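Local atomic coordinates of UDP-glucose 4-epimerase (Campylobacter jejuni subsp. jejuni serotype O:2, PDB entry 7K3P), a protein that uses bound NAD to interconvert UDP-glucose and UDP-galactose by epimerisation at C4, and probably also acts on the N-acetylated UDP-sugars. Residues S336-D339 / W340-C344. The protein carries 2 engineered substitutions. Sequence-based numbering, arbitrary orientation.
With GOL (glycerol), chain D.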
ATOM      1  N   SER A 336       2.282  23.790  26.342  1.00 31.81           N
ATOM      2  CA  SER A 336       1.301  23.449  25.319  1.00 35.04           C
ATOM      3  C   SER A 336       0.732  22.041  25.530  1.00 36.34           C
ATOM      4  O   SER A 336      -0.488  21.850  25.538  1.00 34.96           O
ATOM      5  CB  SER A 336       1.925  23.584  23.928  1.00 31.65           C
ATOM      6  OG  SER A 336       1.076  23.060  22.924  1.00 34.59           O
ATOM      7  N   ALA A 337       1.617  21.062  25.709  1.00 33.59           N
ATOM      8  CA  ALA A 337       1.193  19.682  25.933  1.00 31.63           C
ATOM      9  C   ALA A 337       0.301  19.593  27.162  1.00 38.09           C
ATOM     10  O   ALA A 337      -0.725  18.901  27.154  1.00 33.43           O
ATOM     11  CB  ALA A 337       2.406  18.769  26.087  1.00 31.74           C
ATOM     12  N   PHE A 338       0.703  20.300  28.219  1.00 37.07           N
ATOM     13  CA  PHE A 338      -0.024  20.282  29.479  1.00 38.72           C
ATOM     14  C   PHE A 338      -1.423  20.856  29.308  1.00 42.11           C
ATOM     15  O   PHE A 338      -2.408  20.257  29.757  1.00 40.23           O
ATOM     16  CB  PHE A 338       0.732  21.074  30.549  1.00 37.05           C
ATOM     17  CG  PHE A 338       0.071  21.040  31.897  1.00 45.37           C
ATOM     18  CD1 PHE A 338      -0.273  19.827  32.482  1.00 42.93           C
ATOM     19  CD2 PHE A 338      -0.201  22.220  32.582  1.00 45.28           C
ATOM     20  CE1 PHE A 338      -0.881  19.786  33.728  1.00 47.22           C
ATOM     21  CE2 PHE A 338      -0.809  22.190  33.829  1.00 44.76           C
ATOM     22  CZ  PHE A 338      -1.147  20.973  34.405  1.00 48.14           C
ATOM     23  N   ASP A 339      -1.498  22.019  28.661  1.00 41.01           N
ATOM     24  CA  ASP A 339      -2.770  22.688  28.426  1.00 40.26           C
ATOM     25  C   ASP A 339      -3.677  21.818  27.564  1.00 41.53           C
ATOM     26  O   ASP A 339      -4.851  21.625  27.883  1.00 39.43           O
ATOM     27  CB  ASP A 339      -2.555  24.048  27.753  1.00 40.30           C
ATOM     28  CG  ASP A 339      -1.864  25.053  28.665  1.00 39.52           C
ATOM     29  OD1 ASP A 339      -1.953  24.894  29.900  1.00 45.19           O
ATOM     30  OD2 ASP A 339      -1.229  25.998  28.141  1.00 40.94           O
ATOM     31  N   TRP A 340      -3.135  21.288  26.470  1.00 37.76           N
ATOM     32  CA  TRP A 340      -3.935  20.426  25.611  1.00 36.99           C
ATOM     33  C   TRP A 340      -4.325  19.108  26.284  1.00 42.86           C
ATOM     34  O   TRP A 340      -5.421  18.585  26.047  1.00 45.60           O
ATOM     35  CB  TRP A 340      -3.260  20.217  24.255  1.00 36.09           C
ATOM     36  CG  TRP A 340      -3.472  21.401  23.370  1.00 35.87           C
ATOM     37  CD1 TRP A 340      -2.556  22.369  23.047  1.00 37.74           C
ATOM     38  CD2 TRP A 340      -4.696  21.778  22.727  1.00 37.19           C
ATOM     39  NE1 TRP A 340      -3.133  23.310  22.227  1.00 36.38           N
ATOM     40  CE2 TRP A 340      -4.452  22.974  22.018  1.00 37.14           C
ATOM     41  CE3 TRP A 340      -5.981  21.215  22.674  1.00 40.04           C
ATOM     42  CZ2 TRP A 340      -5.441  23.622  21.261  1.00 40.15           C
ATOM     43  CZ3 TRP A 340      -6.964  21.857  21.928  1.00 41.03           C
ATOM     44  CH2 TRP A 340      -6.685  23.047  21.227  1.00 38.76           C
ATOM     45  N   GLU A 341      -3.448  18.593  27.142  1.00 39.57           N
ATOM     46  CA  GLU A 341      -3.715  17.343  27.846  1.00 41.77           C
ATOM     47  C   GLU A 341      -5.020  17.408  28.642  1.00 46.87           C
ATOM     48  O   GLU A 341      -5.833  16.475  28.618  1.00 49.69           O
ATOM     49  CB  GLU A 341      -2.556  17.007  28.788  1.00 40.18           C
ATOM     50  CG  GLU A 341      -2.729  15.682  29.493  1.00 41.38           C
ATOM     51  CD  GLU A 341      -2.957  14.549  28.513  1.00 43.42           C
ATOM     52  OE1 GLU A 341      -3.825  13.692  28.785  1.00 41.88           O
ATOM     53  OE2 GLU A 341      -2.267  14.523  27.470  1.00 42.27           O
ATOM     54  N   LYS A 342      -5.214  18.519  29.345  1.00 47.35           N
ATOM     55  CA  LYS A 342      -6.394  18.708  30.184  1.00 50.26           C
ATOM     56  C   LYS A 342      -7.674  18.827  29.355  1.00 51.47           C
ATOM     57  O   LYS A 342      -8.778  18.640  29.869  1.00 52.05           O
ATOM     58  CB  LYS A 342      -6.196  19.921  31.099  1.00 48.48           C
ATOM     59  CG  LYS A 342      -4.982  19.767  32.018  1.00 48.60           C
ATOM     60  CD  LYS A 342      -4.820  20.934  32.978  1.00 51.77           C
ATOM     61  CE  LYS A 342      -4.356  22.191  32.259  1.00 49.49           C
ATOM     62  NZ  LYS A 342      -4.168  23.315  33.219  1.00 49.74           N
ATOM     63  N   GLN A 343      -7.508  19.123  28.069  1.00 49.49           N
ATOM     64  CA  GLN A 343      -8.614  19.176  27.116  1.00 50.97           C
ATOM     65  C   GLN A 343      -8.937  17.784  26.547  1.00 54.69           C
ATOM     66  O   GLN A 343     -10.081  17.501  26.173  1.00 55.87           O
ATOM     67  CB  GLN A 343      -8.254  20.129  25.974  1.00 50.34           C
ATOM     68  CG  GLN A 343      -9.365  20.372  24.965  1.00 58.31           C
ATOM     69  CD  GLN A 343     -10.432  21.316  25.496  1.00 66.84           C
ATOM     70  OE1 GLN A 343     -10.393  21.719  26.665  1.00 64.64           O
ATOM     71  NE2 GLN A 343     -11.388  21.679  24.637  1.00 60.79           N
ATOM     72  N   CYS A 344      -7.920  16.923  26.482  1.00 53.00           N
ATOM     73  CA  CYS A 344      -8.081  15.570  25.950  1.00 46.74           C
ATOM     74  C   CYS A 344      -9.143  14.786  26.703  1.00 49.16           C
ATOM     75  O   CYS A 344      -9.827  13.951  26.116  1.00 54.70           O
ATOM     76  CB  CYS A 344      -6.759  14.803  26.001  1.00 44.43           C
ATOM     77  SG  CYS A 344      -5.487  15.427  24.888  1.00 55.35           S
TER
HETATM   78  C1  GOL D 402      -2.899  25.889  20.795  1.00 30.60           C
HETATM   79  O1  GOL D 402      -3.332  26.446  22.013  1.00 52.60           O
HETATM   80  C2  GOL D 402      -1.493  26.370  20.465  1.00 42.05           C
HETATM   81  O2  GOL D 402      -1.568  27.621  19.796  1.00 39.98           O
HETATM   82  C3  GOL D 402      -0.662  26.464  21.750  1.00 42.60           C
HETATM   83  O3  GOL D 402      -0.778  25.259  22.489  1.00 39.13           O
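F338 and K342 meet one turn apart near the end of the C-terminal helix 330-343. The lysine chain lies across one face of the phenyl ring. Its CE sits 4.1 Å from the F338 ring centroid, a CH-pi contact offset toward the rim. A bend at chi3 (-72°) turns the lysine over the ring, and K342 NZ comes 3.6 Å from F338 CE2. D339 OD1 and K342 NZ, 4.3 Å apart, are too distant to pair as ions; D339 OD1 instead forms a salt bridge with K335.

The tightly packed side holds A337, F338 and E341. A337 rests on I213 of helix 212-220, and F338 reaches M287 of helix 280-291. The carboxylate of E341, a buried residue, forms salt bridges through OE2 with K214 and through OE1 with K223. On the backbone, W340 N bonds S336 O (2.9 Å), E341 N bonds A337 O, and K342 N bonds F338 O weakly (3.3 Å).

K342 and Q343 form the solvent side. S336 and W340 make a partly covered flank, with the indole edge-to-face against Y27. S336 OG lies in the indole plane, at its edge, 3.7 Å from W340 CD1. O3 of a glycerol, probably from the crystallisation liquor, hydrogen-bonds S336 OG at 2.9 Å and, weakly, W340 NE1. D249 also binds this glycerol.

At the C-terminus, C344 forms a disulfide with C197. The chemistry is therefore divided: ion pairs and the disulfide tie the C-terminal end to the fold, while S336 OG and W340 NE1 can hydrogen-bond a small hydroxyl compound from solvent.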